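Local coordinates for protein coenzyme A transferase (Yersinia pestis, PDB 3QLI) that binds coenzyme A and probably transfers it between carboxylic acids, with acetate a likely partner, at residues R71-E76 against I139-F144; S126-A131 against V292-M297; Q130-L135 against R315-V320; G155-G160 against F176-N181; V161-S166 against E190-H195. One frame throughout, in Å; residues are numbered along the deposited sequence.

Interaction 1 (R71-E76 against I139-F144); sequences RVYYFE and IGIDTF
Y73 and I139 make most of this buried contact, and it is wholly apolar. The main interaction is CH-pi: I139 CG2, set anti to its backbone N, sits 3.6 Å from the centroid of the Y73 ring and only 13° off its normal, with Y73 CZ its nearest atom at 3.5 Å. The CG1 branch of I139 brings CD1 alongside the CD1-CE1 side of the ring, 3.7 Å from Y73 CD1. A lighter apolar touch comes from I141, whose CD1 lies 4.4 Å from Y73 CB. The polar end of the ring is held within its own strand: R71 NH1 donates to Y73 OH at 3.0 Å, nearly in the guanidinium plane, and R71 also forms a salt bridge with E428 of the second subunit. Strand 41-44 separates strands 70-74 and 143-148 in the parallel, Rossmann-like sheet; with no hydrogen bond across the segments, side chains from the end of helix 131-139 and the loop leading into strand 143-148 make the contact.

Interaction 2 (S126-A131 against V292-M297); sequences SNFHQA and VFTFAM
F128, on a short 3-10 turn, meets T294 and F295 at the seam between the N-terminal Rossmann-like domain and the segment holding the short strands 291-293 and 295-296. Ahead of it, S126 accepts from S360 through its backbone O, and N127 begins the turn: Q130 N bonds to N127 O at 2.9 Å, while N127 ND2 makes a weak bond to Q130 OE1. N127 ND2 also reaches D408 of the second subunit. F128 then swings its ring away from its own backbone N (chi1 -180°), straight at the other segment. There F128 CZ approaches F295 CD2 obliquely at 4.4 Å. This light apolar contact is placed beside the coenzyme A site, since the F295 side chain is about 4 Å from those of E76 and of E264, the residue to which coenzyme A can be covalently attached. At Q130 the turn gives way to helix 131-139, with A131 N bonded to F128 O. The hydroxyl of T294 bonds to the backbone O of R315, and its other branch faces the phenylalanine, also obliquely, with T294 CG2 4.1 Å from F128 CE2.

Interaction 3 (Q130-L135 against R315-V320); sequences QAPRLL and RPVDYV
P132 and V317 face each other from the first turns of two helices, 131-139 and 317-320, their side chains crossing at a slant. One methyl does the touching: V317 CG1 lies 3.6 Å from P132 CD and equally near P132 CG, so it abuts the CG-CD bond of the pyrrolidine ring. V317 puts that methyl between its backbone N and carbonyl carbon (chi1 63°), which turns it to the proline. D318 approaches the same ring from farther along the helix. Its OD1 stands 3.7 Å from P132 CG, a van der Waals contact with no hydrogen bond across the segments, on the exposed side of the contact. Each helix start is closed by its own backbone: L134 N bonds to Q130 O, and P316 O accepts from both Y319 N and V320 N. Behind V317, the R315 guanidinium lies over the Y319 ring, R315 CZ 3.5 Å above the centre of that ring, and is salt-bridged to D287 and E190. Helix N-termini packed through a proline and a branched side chain here join the N-terminal and C-terminal domains of the CoA-transferase fold, the side chain of V317 about 5 Å from that of E264 in the coenzyme A site.

Interaction 4 (G155-G160 against F176-N181); sequences GYFSLG and FIVEVN
F157 and V180 form the tight part of this contact, F157 CE1 lying 3.6 Å from V180 CG2. The two side chains cross at about a right angle, and the methyl comes to the ring obliquely near its CD1-CE1 side. F157 keeps CG beside its backbone N (chi1 -56°), which aims the ring at the sheet. The looser part lies around it: V178 CG2 is over one face of the same ring but 4.5 Å from F157 CE1, and farther along L159 CD2 reaches F176 CZ obliquely at 4.3 Å. This brings the two-stranded antiparallel sheet of 156-158 and 193-195 against strand 175-180 of the six-stranded parallel, Rossmann-like sheet, without a hydrogen bond between the two segments. I202 of the neighbouring strand 201-204 touches F157, V178 and V180 as well. V178 CG1 of the same strand as F176 lies 3.4 Å above the F176 ring plane, toward its rim. L159 sits within an ST turn, G160 N donating to S158 OG at 2.9 Å.

Interaction 5 (V161-S166 against E190-H195); sequences VGNDYS and EAAAIH
E190 opens the second segment and supplies its hydrogen bond to N163 through the backbone: N163 ND2 donates to E190 O at 3.1 Å, with an N-H...O angle of 165°. The acceptor lies close to the plane of the N163 amide, whereas the donor is tilted 33° from the carbonyl plane. N163 extends its CG anti to the backbone N (chi1 -164°), which carries the amide to this carbonyl. That amide is gripped elsewhere too: OD1 bonds to S167 OG and ND2 also to S314 OG. The E190 carboxylate turns to R315 instead, in a salt bridge. Past A191, the methyl of A192 touches the same amide nitrogen, A192 CB lying 4.2 Å from N163 ND2, before the chain enters strand 193-195. N163 thus ties the loop after strand 156-158 to the loop that leads into strand 193-195. Directly after it comes a helix cap: D164 OD2 accepts from S166 OG at 2.7 Å and, from above the carboxylate plane, from S166 N at 2.8 Å, capping the start of helix 166-172.

In the fold
From the N terminus, interaction 1 closes the first loop, bringing strand 70-74 to the end of helix 131-139 and the approach to strand 143-148. Interactions 2 and 3 both start around 126-135, inside that loop, so each crosses interaction 1; they share Q130 and A131 and run far along the chain to 292-297 and 315-320. Within their long loops lie interactions 4 and 5, which cross each other: 4 sets strand 156-158 against sheet strand 175-180, and 5 links the following loop to 190-195, at the entry to strand 193-195. Backbone bonds T294-N163 and V317-D164 join interactions 2, 3 and 5 into one domain seam.

Interaction 1 (R71-E76 against I139-F144)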
# COMPACT_ATOMS: atom_id res chain seq x y z
N ARG A 71 -6.00 -0.73 29.10
CA ARG A 71 -6.19 -0.64 27.66
C ARG A 71 -6.11 -2.05 27.09
O ARG A 71 -5.19 -2.80 27.42
CB ARG A 71 -5.10 0.21 27.03
CG ARG A 71 -5.17 1.68 27.37
CD ARG A 71 -4.16 2.44 26.52
NE ARG A 71 -4.20 3.88 26.78
CZ ARG A 71 -3.50 4.77 26.09
NH1 ARG A 71 -2.70 4.36 25.11
NH2 ARG A 71 -3.59 6.06 26.39
N VAL A 72 -7.07 -2.42 26.25
CA VAL A 72 -7.02 -3.72 25.59
C VAL A 72 -6.88 -3.50 24.10
O VAL A 72 -7.77 -2.91 23.45
CB VAL A 72 -8.27 -4.58 25.90
CG1 VAL A 72 -8.19 -5.93 25.16
CG2 VAL A 72 -8.41 -4.78 27.41
N TYR A 73 -5.74 -3.96 23.56
CA TYR A 73 -5.41 -3.84 22.15
C TYR A 73 -5.69 -5.18 21.46
O TYR A 73 -5.15 -6.21 21.88
CB TYR A 73 -3.94 -3.48 21.98
CG TYR A 73 -3.55 -2.08 22.42
CD1 TYR A 73 -3.43 -1.06 21.49
CD2 TYR A 73 -3.27 -1.79 23.76
CE1 TYR A 73 -3.04 0.24 21.88
CE2 TYR A 73 -2.89 -0.51 24.16
CZ TYR A 73 -2.79 0.51 23.22
OH TYR A 73 -2.40 1.79 23.61
N TYR A 74 -6.50 -5.20 20.40
CA TYR A 74 -6.94 -6.48 19.86
C TYR A 74 -7.54 -6.35 18.46
O TYR A 74 -7.91 -5.24 18.05
CB TYR A 74 -7.99 -7.09 20.81
CG TYR A 74 -9.26 -6.27 20.83
CD1 TYR A 74 -10.37 -6.65 20.09
CD2 TYR A 74 -9.34 -5.09 21.56
CE1 TYR A 74 -11.53 -5.88 20.08
CE2 TYR A 74 -10.50 -4.31 21.57
CZ TYR A 74 -11.58 -4.71 20.82
OH TYR A 74 -12.72 -3.93 20.81
N PHE A 75 -7.68 -7.49 17.79
CA PHE A 75 -8.25 -7.61 16.44
C PHE A 75 -9.31 -8.71 16.41
O PHE A 75 -9.27 -9.63 17.22
CB PHE A 75 -7.17 -8.04 15.45
CG PHE A 75 -6.20 -6.96 15.06
CD1 PHE A 75 -6.40 -6.21 13.92
CD2 PHE A 75 -5.06 -6.74 15.82
CE1 PHE A 75 -5.49 -5.24 13.55
CE2 PHE A 75 -4.15 -5.77 15.45
CZ PHE A 75 -4.37 -5.02 14.31
N GLU A 76 -10.23 -8.64 15.45
CA GLU A 76 -11.25 -9.69 15.27
C GLU A 76 -12.09 -10.10 16.49
O GLU A 76 -12.00 -11.23 16.95
CB GLU A 76 -10.64 -10.92 14.61
CG GLU A 76 -11.62 -11.72 13.76
CD GLU A 76 -12.28 -10.88 12.68
OE1 GLU A 76 -11.64 -9.94 12.17
OE2 GLU A 76 -13.45 -11.16 12.34
N ILE A 139 3.68 -0.12 20.91
CA ILE A 139 2.66 -0.08 21.96
C ILE A 139 3.15 -0.73 23.24
O ILE A 139 3.15 -0.10 24.31
CB ILE A 139 1.37 -0.77 21.48
CG1 ILE A 139 0.76 0.02 20.31
CG2 ILE A 139 0.39 -0.94 22.64
CD1 ILE A 139 -0.30 -0.75 19.51
N GLY A 140 3.57 -1.98 23.14
CA GLY A 140 4.09 -2.70 24.29
C GLY A 140 2.94 -3.38 25.01
O GLY A 140 1.93 -2.76 25.33
N ILE A 141 3.08 -4.68 25.26
CA ILE A 141 2.02 -5.45 25.89
C ILE A 141 2.50 -6.02 27.22
O ILE A 141 3.50 -6.72 27.29
CB ILE A 141 1.52 -6.58 24.97
CG1 ILE A 141 0.93 -6.00 23.68
CG2 ILE A 141 0.51 -7.50 25.72
CD1 ILE A 141 -0.26 -5.05 23.87
N ASP A 142 1.78 -5.69 28.29
CA ASP A 142 2.16 -6.19 29.61
C ASP A 142 1.62 -7.60 29.88
O ASP A 142 2.30 -8.44 30.47
CB ASP A 142 1.70 -5.19 30.68
CG ASP A 142 2.29 -3.81 30.44
OD1 ASP A 142 3.49 -3.65 30.68
OD2 ASP A 142 1.56 -2.89 29.98
N THR A 143 0.39 -7.85 29.43
CA THR A 143 -0.24 -9.16 29.62
C THR A 143 -0.89 -9.61 28.33
O THR A 143 -1.59 -8.83 27.67
CB THR A 143 -1.35 -9.13 30.70
OG1 THR A 143 -0.80 -8.66 31.94
CG2 THR A 143 -1.91 -10.54 30.92
N PHE A 144 -0.62 -10.86 27.95
CA PHE A 144 -1.27 -11.47 26.80
C PHE A 144 -2.03 -12.73 27.24
O PHE A 144 -1.49 -13.52 28.02
CB PHE A 144 -0.25 -11.81 25.71
CG PHE A 144 -0.87 -12.21 24.41
CD1 PHE A 144 -1.57 -11.27 23.66
CD2 PHE A 144 -0.77 -13.51 23.94
CE1 PHE A 144 -2.17 -11.62 22.46
CE2 PHE A 144 -1.38 -13.88 22.73
CZ PHE A 144 -2.07 -12.94 21.99

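Interaction 2 (S126-A131 against V292-M297)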
# COMPACT_ATOMS: atom_id res chain seq x y z
N SER A 126 -3.75 0.94 12.05
CA SER A 126 -2.58 0.12 11.80
C SER A 126 -2.78 -0.71 10.55
O SER A 126 -3.90 -0.77 10.02
CB SER A 126 -2.32 -0.83 12.97
OG SER A 126 -3.22 -1.93 12.95
N ASN A 127 -1.71 -1.35 10.10
CA ASN A 127 -1.81 -2.48 9.18
C ASN A 127 -1.77 -3.80 9.96
O ASN A 127 -0.87 -4.04 10.77
CB ASN A 127 -0.68 -2.46 8.17
CG ASN A 127 -0.75 -1.28 7.26
OD1 ASN A 127 -1.61 -1.22 6.39
ND2 ASN A 127 0.16 -0.34 7.44
N PHE A 128 -2.74 -4.67 9.69
CA PHE A 128 -2.76 -5.97 10.36
C PHE A 128 -1.41 -6.68 10.15
O PHE A 128 -0.91 -7.33 11.06
CB PHE A 128 -3.94 -6.80 9.83
CG PHE A 128 -4.08 -8.18 10.45
CD1 PHE A 128 -4.01 -8.36 11.83
CD2 PHE A 128 -4.32 -9.29 9.64
CE1 PHE A 128 -4.15 -9.63 12.39
CE2 PHE A 128 -4.47 -10.57 10.19
CZ PHE A 128 -4.39 -10.74 11.57
N HIS A 129 -0.81 -6.53 8.97
CA HIS A 129 0.45 -7.22 8.68
C HIS A 129 1.61 -6.76 9.56
O HIS A 129 2.63 -7.46 9.67
CB HIS A 129 0.84 -7.16 7.18
CG HIS A 129 1.32 -5.81 6.72
ND1 HIS A 129 0.55 -4.97 5.94
CD2 HIS A 129 2.50 -5.17 6.90
CE1 HIS A 129 1.23 -3.87 5.68
NE2 HIS A 129 2.41 -3.96 6.25
N GLN A 130 1.46 -5.59 10.18
CA GLN A 130 2.50 -5.04 11.07
C GLN A 130 2.15 -5.21 12.55
O GLN A 130 2.87 -4.72 13.42
CB GLN A 130 2.74 -3.55 10.76
CG GLN A 130 3.27 -3.32 9.37
CD GLN A 130 3.18 -1.87 8.91
OE1 GLN A 130 2.51 -1.04 9.53
NE2 GLN A 130 3.85 -1.58 7.81
N ALA A 131 1.07 -5.92 12.83
CA ALA A 131 0.59 -6.08 14.21
C ALA A 131 1.62 -6.66 15.18
O ALA A 131 1.70 -6.21 16.32
CB ALA A 131 -0.72 -6.88 14.27
N VAL A 292 -1.03 -22.80 4.12
CA VAL A 292 -0.59 -21.76 5.07
C VAL A 292 -1.72 -20.77 5.35
O VAL A 292 -2.44 -20.36 4.43
CB VAL A 292 0.64 -21.00 4.51
CG1 VAL A 292 0.93 -19.74 5.31
CG2 VAL A 292 1.86 -21.93 4.51
N PHE A 293 -1.88 -20.41 6.64
CA PHE A 293 -2.89 -19.44 7.07
C PHE A 293 -2.37 -18.74 8.33
O PHE A 293 -1.43 -19.22 8.97
CB PHE A 293 -4.23 -20.13 7.37
CG PHE A 293 -4.22 -20.97 8.63
CD1 PHE A 293 -4.80 -20.51 9.80
CD2 PHE A 293 -3.59 -22.23 8.64
CE1 PHE A 293 -4.79 -21.28 10.97
CE2 PHE A 293 -3.57 -23.01 9.80
CZ PHE A 293 -4.17 -22.53 10.96
N THR A 294 -2.97 -17.60 8.69
CA THR A 294 -2.53 -16.91 9.90
C THR A 294 -3.54 -16.95 11.05
O THR A 294 -3.15 -16.91 12.21
CB THR A 294 -2.04 -15.46 9.62
OG1 THR A 294 -1.07 -15.09 10.61
CG2 THR A 294 -3.19 -14.45 9.61
N PHE A 295 -4.83 -17.04 10.74
CA PHE A 295 -5.82 -17.43 11.76
C PHE A 295 -7.02 -18.11 11.08
O PHE A 295 -7.22 -17.99 9.86
CB PHE A 295 -6.20 -16.24 12.67
CG PHE A 295 -7.20 -15.28 12.07
CD1 PHE A 295 -8.54 -15.32 12.46
CD2 PHE A 295 -6.81 -14.33 11.14
CE1 PHE A 295 -9.47 -14.44 11.92
CE2 PHE A 295 -7.73 -13.44 10.60
CZ PHE A 295 -9.06 -13.49 10.99
N ALA A 296 -7.79 -18.87 11.86
CA ALA A 296 -8.88 -19.67 11.32
C ALA A 296 -10.21 -19.33 11.97
O ALA A 296 -10.27 -19.10 13.17
CB ALA A 296 -8.59 -21.14 11.51
N MET A 297 -11.27 -19.32 11.17
CA MET A 297 -12.64 -19.10 11.67
C MET A 297 -13.54 -20.08 10.95
O MET A 297 -13.34 -20.33 9.78
CB MET A 297 -13.11 -17.67 11.37
CG MET A 297 -12.31 -16.58 12.10
SD MET A 297 -13.09 -14.95 11.99
CE MET A 297 -12.79 -14.50 10.30

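Interaction 3 (Q130-L135 against R315-V320)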
# COMPACT_ATOMS: atom_id res chain seq x y z
N GLN A 130 1.46 -5.59 10.18
CA GLN A 130 2.50 -5.04 11.07
C GLN A 130 2.15 -5.21 12.55
O GLN A 130 2.87 -4.72 13.42
CB GLN A 130 2.74 -3.55 10.76
CG GLN A 130 3.27 -3.32 9.37
CD GLN A 130 3.18 -1.87 8.91
OE1 GLN A 130 2.51 -1.04 9.53
NE2 GLN A 130 3.85 -1.58 7.81
N ALA A 131 1.07 -5.92 12.83
CA ALA A 131 0.59 -6.08 14.21
C ALA A 131 1.62 -6.66 15.18
O ALA A 131 1.70 -6.21 16.32
CB ALA A 131 -0.72 -6.88 14.27
N PRO A 132 2.39 -7.67 14.75
CA PRO A 132 3.33 -8.24 15.72
C PRO A 132 4.32 -7.18 16.21
O PRO A 132 4.52 -7.02 17.41
CB PRO A 132 4.05 -9.35 14.90
CG PRO A 132 3.03 -9.73 13.83
CD PRO A 132 2.40 -8.40 13.46
N ARG A 133 4.89 -6.43 15.28
CA ARG A 133 5.86 -5.42 15.65
C ARG A 133 5.21 -4.24 16.37
O ARG A 133 5.77 -3.69 17.32
CB ARG A 133 6.60 -4.91 14.42
CG ARG A 133 7.50 -3.75 14.73
CD ARG A 133 7.96 -3.09 13.45
NE ARG A 133 8.69 -1.88 13.76
CZ ARG A 133 9.31 -1.16 12.83
NH1 ARG A 133 9.27 -1.56 11.57
NH2 ARG A 133 9.97 -0.07 13.18
N LEU A 134 4.04 -3.84 15.92
CA LEU A 134 3.40 -2.68 16.52
C LEU A 134 2.99 -2.97 17.96
O LEU A 134 3.24 -2.16 18.86
CB LEU A 134 2.20 -2.22 15.69
CG LEU A 134 1.67 -0.79 15.91
CD1 LEU A 134 2.56 0.24 15.24
CD2 LEU A 134 0.27 -0.71 15.35
N LEU A 135 2.38 -4.13 18.20
CA LEU A 135 1.97 -4.46 19.56
C LEU A 135 3.18 -4.64 20.49
O LEU A 135 3.19 -4.17 21.63
CB LEU A 135 1.11 -5.73 19.56
CG LEU A 135 -0.29 -5.49 19.00
CD1 LEU A 135 -0.96 -6.80 18.57
CD2 LEU A 135 -1.15 -4.74 20.02
N ARG A 315 1.23 -19.70 10.04
CA ARG A 315 2.39 -18.83 10.13
C ARG A 315 1.98 -17.43 10.56
O ARG A 315 0.82 -17.04 10.42
CB ARG A 315 3.16 -18.84 8.80
CG ARG A 315 3.62 -20.26 8.42
CD ARG A 315 4.71 -20.27 7.35
NE ARG A 315 5.93 -19.61 7.80
CZ ARG A 315 7.11 -19.69 7.17
NH1 ARG A 315 7.23 -20.41 6.07
NH2 ARG A 315 8.17 -19.05 7.67
N PRO A 316 2.92 -16.66 11.13
CA PRO A 316 2.58 -15.33 11.65
C PRO A 316 2.17 -14.35 10.57
O PRO A 316 2.57 -14.52 9.41
CB PRO A 316 3.88 -14.86 12.32
CG PRO A 316 4.96 -15.77 11.80
CD PRO A 316 4.28 -17.07 11.50
N VAL A 317 1.42 -13.33 10.95
CA VAL A 317 0.80 -12.45 9.95
C VAL A 317 1.83 -11.62 9.19
O VAL A 317 1.61 -11.27 8.03
CB VAL A 317 -0.30 -11.56 10.58
CG1 VAL A 317 0.31 -10.62 11.64
CG2 VAL A 317 -1.06 -10.80 9.49
N ASP A 318 2.97 -11.33 9.81
CA ASP A 318 3.98 -10.54 9.11
C ASP A 318 4.68 -11.35 8.02
O ASP A 318 5.39 -10.79 7.18
CB ASP A 318 4.99 -9.91 10.09
CG ASP A 318 5.66 -10.93 11.01
OD1 ASP A 318 4.98 -11.84 11.55
OD2 ASP A 318 6.88 -10.82 11.20
N TYR A 319 4.47 -12.66 8.02
CA TYR A 319 4.89 -13.51 6.88
C TYR A 319 3.75 -13.66 5.89
O TYR A 319 3.87 -13.36 4.70
CB TYR A 319 5.32 -14.89 7.38
CG TYR A 319 5.63 -15.93 6.30
CD1 TYR A 319 6.91 -16.03 5.77
CD2 TYR A 319 4.65 -16.80 5.83
CE1 TYR A 319 7.21 -16.97 4.79
CE2 TYR A 319 4.95 -17.74 4.86
CZ TYR A 319 6.23 -17.82 4.34
OH TYR A 319 6.54 -18.76 3.37
N VAL A 320 2.62 -14.13 6.40
CA VAL A 320 1.52 -14.51 5.53
C VAL A 320 1.02 -13.33 4.70
O VAL A 320 0.73 -13.49 3.50
CB VAL A 320 0.34 -15.08 6.34
CG1 VAL A 320 -0.89 -15.25 5.45
CG2 VAL A 320 0.75 -16.40 7.01

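Interaction 4 (G155-G160 against F176-N181)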
# COMPACT_ATOMS: atom_id res chain seq x y z
N GLY A 155 5.70 -30.78 26.84
CA GLY A 155 5.54 -29.51 27.53
C GLY A 155 5.03 -28.35 26.69
O GLY A 155 5.03 -27.21 27.15
N TYR A 156 4.56 -28.63 25.48
CA TYR A 156 4.10 -27.58 24.57
C TYR A 156 2.58 -27.47 24.51
O TYR A 156 1.88 -28.48 24.47
CB TYR A 156 4.62 -27.81 23.15
CG TYR A 156 6.12 -27.60 23.01
CD1 TYR A 156 6.63 -26.37 22.61
CD2 TYR A 156 7.01 -28.63 23.30
CE1 TYR A 156 8.01 -26.18 22.50
CE2 TYR A 156 8.38 -28.45 23.19
CZ TYR A 156 8.87 -27.22 22.79
OH TYR A 156 10.23 -27.02 22.69
N PHE A 157 2.11 -26.23 24.48
CA PHE A 157 0.72 -25.91 24.15
C PHE A 157 0.69 -25.39 22.72
O PHE A 157 1.67 -24.83 22.25
CB PHE A 157 0.21 -24.78 25.04
CG PHE A 157 0.32 -25.04 26.50
CD1 PHE A 157 -0.74 -25.59 27.20
CD2 PHE A 157 1.47 -24.69 27.20
CE1 PHE A 157 -0.65 -25.81 28.57
CE2 PHE A 157 1.57 -24.92 28.56
CZ PHE A 157 0.49 -25.48 29.25
N SER A 158 -0.44 -25.53 22.04
CA SER A 158 -0.57 -24.93 20.72
C SER A 158 -1.53 -23.74 20.74
O SER A 158 -2.58 -23.80 21.38
CB SER A 158 -1.09 -25.97 19.72
OG SER A 158 -1.41 -25.38 18.48
N LEU A 159 -1.18 -22.68 20.00
CA LEU A 159 -2.11 -21.58 19.75
C LEU A 159 -3.30 -21.97 18.85
O LEU A 159 -4.26 -21.19 18.69
CB LEU A 159 -1.36 -20.41 19.10
CG LEU A 159 -0.27 -19.77 19.98
CD1 LEU A 159 0.42 -18.67 19.19
CD2 LEU A 159 -0.88 -19.21 21.26
N GLY A 160 -3.26 -23.16 18.26
CA GLY A 160 -4.43 -23.67 17.57
C GLY A 160 -4.91 -22.82 16.41
O GLY A 160 -4.22 -22.69 15.40
N PHE A 176 2.36 -14.04 30.05
CA PHE A 176 1.53 -14.80 29.12
C PHE A 176 0.67 -15.77 29.91
O PHE A 176 1.19 -16.63 30.63
CB PHE A 176 2.42 -15.55 28.12
CG PHE A 176 1.67 -16.38 27.12
CD1 PHE A 176 0.47 -15.93 26.57
CD2 PHE A 176 2.18 -17.60 26.70
CE1 PHE A 176 -0.21 -16.69 25.63
CE2 PHE A 176 1.49 -18.37 25.76
CZ PHE A 176 0.31 -17.91 25.22
N ILE A 177 -0.65 -15.62 29.80
CA ILE A 177 -1.60 -16.44 30.55
C ILE A 177 -2.40 -17.27 29.56
O ILE A 177 -3.01 -16.71 28.64
CB ILE A 177 -2.60 -15.56 31.33
CG1 ILE A 177 -1.85 -14.51 32.16
CG2 ILE A 177 -3.53 -16.42 32.19
CD1 ILE A 177 -2.77 -13.56 32.92
N VAL A 178 -2.42 -18.59 29.73
CA VAL A 178 -3.16 -19.43 28.79
C VAL A 178 -4.42 -20.03 29.40
O VAL A 178 -4.50 -20.28 30.61
CB VAL A 178 -2.30 -20.57 28.22
CG1 VAL A 178 -1.02 -20.02 27.61
CG2 VAL A 178 -1.98 -21.59 29.31
N GLU A 179 -5.41 -20.26 28.54
CA GLU A 179 -6.61 -20.97 28.91
C GLU A 179 -6.65 -22.25 28.09
O GLU A 179 -6.89 -22.22 26.88
CB GLU A 179 -7.83 -20.09 28.64
CG GLU A 179 -9.18 -20.77 28.92
CD GLU A 179 -10.29 -19.75 29.11
OE1 GLU A 179 -9.99 -18.64 29.61
OE2 GLU A 179 -11.46 -20.05 28.76
N VAL A 180 -6.37 -23.36 28.75
CA VAL A 180 -6.34 -24.67 28.13
C VAL A 180 -7.77 -25.11 27.82
O VAL A 180 -8.68 -25.00 28.66
CB VAL A 180 -5.65 -25.71 29.06
CG1 VAL A 180 -5.94 -27.16 28.59
CG2 VAL A 180 -4.16 -25.44 29.15
N ASN A 181 -7.97 -25.59 26.60
CA ASN A 181 -9.30 -26.01 26.15
C ASN A 181 -9.14 -27.20 25.23
O ASN A 181 -8.53 -27.08 24.17
CB ASN A 181 -9.98 -24.86 25.41
CG ASN A 181 -11.39 -25.18 24.99
OD1 ASN A 181 -11.86 -26.30 25.17
ND2 ASN A 181 -12.08 -24.20 24.44

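Interaction 5 (V161-S166 against E190-H195)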
# COMPACT_ATOMS: atom_id res chain seq x y z
N VAL A 161 -6.12 -22.28 16.54
CA VAL A 161 -6.74 -21.46 15.50
C VAL A 161 -6.01 -20.16 15.22
O VAL A 161 -6.15 -19.58 14.15
CB VAL A 161 -8.22 -21.15 15.82
CG1 VAL A 161 -9.07 -22.40 15.67
CG2 VAL A 161 -8.36 -20.58 17.22
N GLY A 162 -5.25 -19.68 16.20
CA GLY A 162 -4.55 -18.43 16.03
C GLY A 162 -3.03 -18.43 16.00
O GLY A 162 -2.37 -19.07 16.81
N ASN A 163 -2.50 -17.69 15.04
CA ASN A 163 -1.07 -17.47 14.91
C ASN A 163 -1.01 -15.95 14.86
O ASN A 163 -0.75 -15.30 15.87
CB ASN A 163 -0.49 -18.10 13.65
CG ASN A 163 1.03 -18.21 13.70
OD1 ASN A 163 1.72 -17.22 13.91
ND2 ASN A 163 1.54 -19.42 13.52
N ASP A 164 -1.26 -15.38 13.68
CA ASP A 164 -1.36 -13.94 13.55
C ASP A 164 -0.22 -13.23 14.27
O ASP A 164 0.95 -13.51 14.04
CB ASP A 164 -2.73 -13.43 14.03
CG ASP A 164 -3.15 -14.04 15.35
OD1 ASP A 164 -3.70 -15.16 15.36
OD2 ASP A 164 -2.95 -13.38 16.39
N TYR A 165 -0.60 -12.28 15.12
CA TYR A 165 0.34 -11.54 15.95
C TYR A 165 0.48 -12.24 17.29
O TYR A 165 1.35 -11.90 18.09
CB TYR A 165 -0.17 -10.12 16.18
CG TYR A 165 -1.54 -10.06 16.82
CD1 TYR A 165 -1.69 -10.19 18.20
CD2 TYR A 165 -2.68 -9.88 16.06
CE1 TYR A 165 -2.94 -10.14 18.79
CE2 TYR A 165 -3.93 -9.83 16.64
CZ TYR A 165 -4.06 -9.96 18.00
OH TYR A 165 -5.30 -9.90 18.58
N SER A 166 -0.37 -13.23 17.53
CA SER A 166 -0.38 -13.97 18.79
C SER A 166 0.92 -14.71 19.08
O SER A 166 1.39 -14.72 20.21
CB SER A 166 -1.56 -14.94 18.83
OG SER A 166 -2.80 -14.25 18.89
N GLU A 190 4.57 -22.16 12.43
CA GLU A 190 5.75 -21.42 12.85
C GLU A 190 5.44 -20.69 14.13
O GLU A 190 4.57 -19.80 14.15
CB GLU A 190 6.18 -20.42 11.78
CG GLU A 190 7.31 -19.52 12.27
CD GLU A 190 7.76 -18.50 11.24
OE1 GLU A 190 7.06 -18.31 10.21
OE2 GLU A 190 8.82 -17.89 11.46
N ALA A 191 6.15 -21.07 15.20
CA ALA A 191 5.96 -20.48 16.53
C ALA A 191 4.54 -20.72 17.05
O ALA A 191 4.07 -20.01 17.96
CB ALA A 191 6.30 -18.98 16.51
N ALA A 192 3.86 -21.72 16.50
CA ALA A 192 2.50 -22.04 16.94
C ALA A 192 2.52 -22.77 18.28
O ALA A 192 1.56 -22.72 19.03
CB ALA A 192 1.77 -22.87 15.90
N ALA A 193 3.61 -23.47 18.55
CA ALA A 193 3.76 -24.22 19.80
C ALA A 193 4.54 -23.41 20.84
O ALA A 193 5.59 -22.85 20.53
CB ALA A 193 4.46 -25.55 19.52
N ILE A 194 4.03 -23.35 22.06
CA ILE A 194 4.72 -22.60 23.11
C ILE A 194 5.01 -23.51 24.28
O ILE A 194 4.10 -24.15 24.80
CB ILE A 194 3.86 -21.45 23.67
CG1 ILE A 194 3.05 -20.76 22.57
CG2 ILE A 194 4.75 -20.47 24.47
CD1 ILE A 194 3.89 -20.04 21.56
N HIS A 195 6.26 -23.54 24.72
CA HIS A 195 6.65 -24.40 25.83
C HIS A 195 6.15 -23.87 27.18
O HIS A 195 6.07 -22.67 27.39
CB HIS A 195 8.16 -24.57 25.87
CG HIS A 195 8.62 -25.66 26.78
ND1 HIS A 195 9.16 -25.41 28.02
CD2 HIS A 195 8.59 -27.01 26.64
CE1 HIS A 195 9.47 -26.56 28.60
NE2 HIS A 195 9.13 -27.54 27.78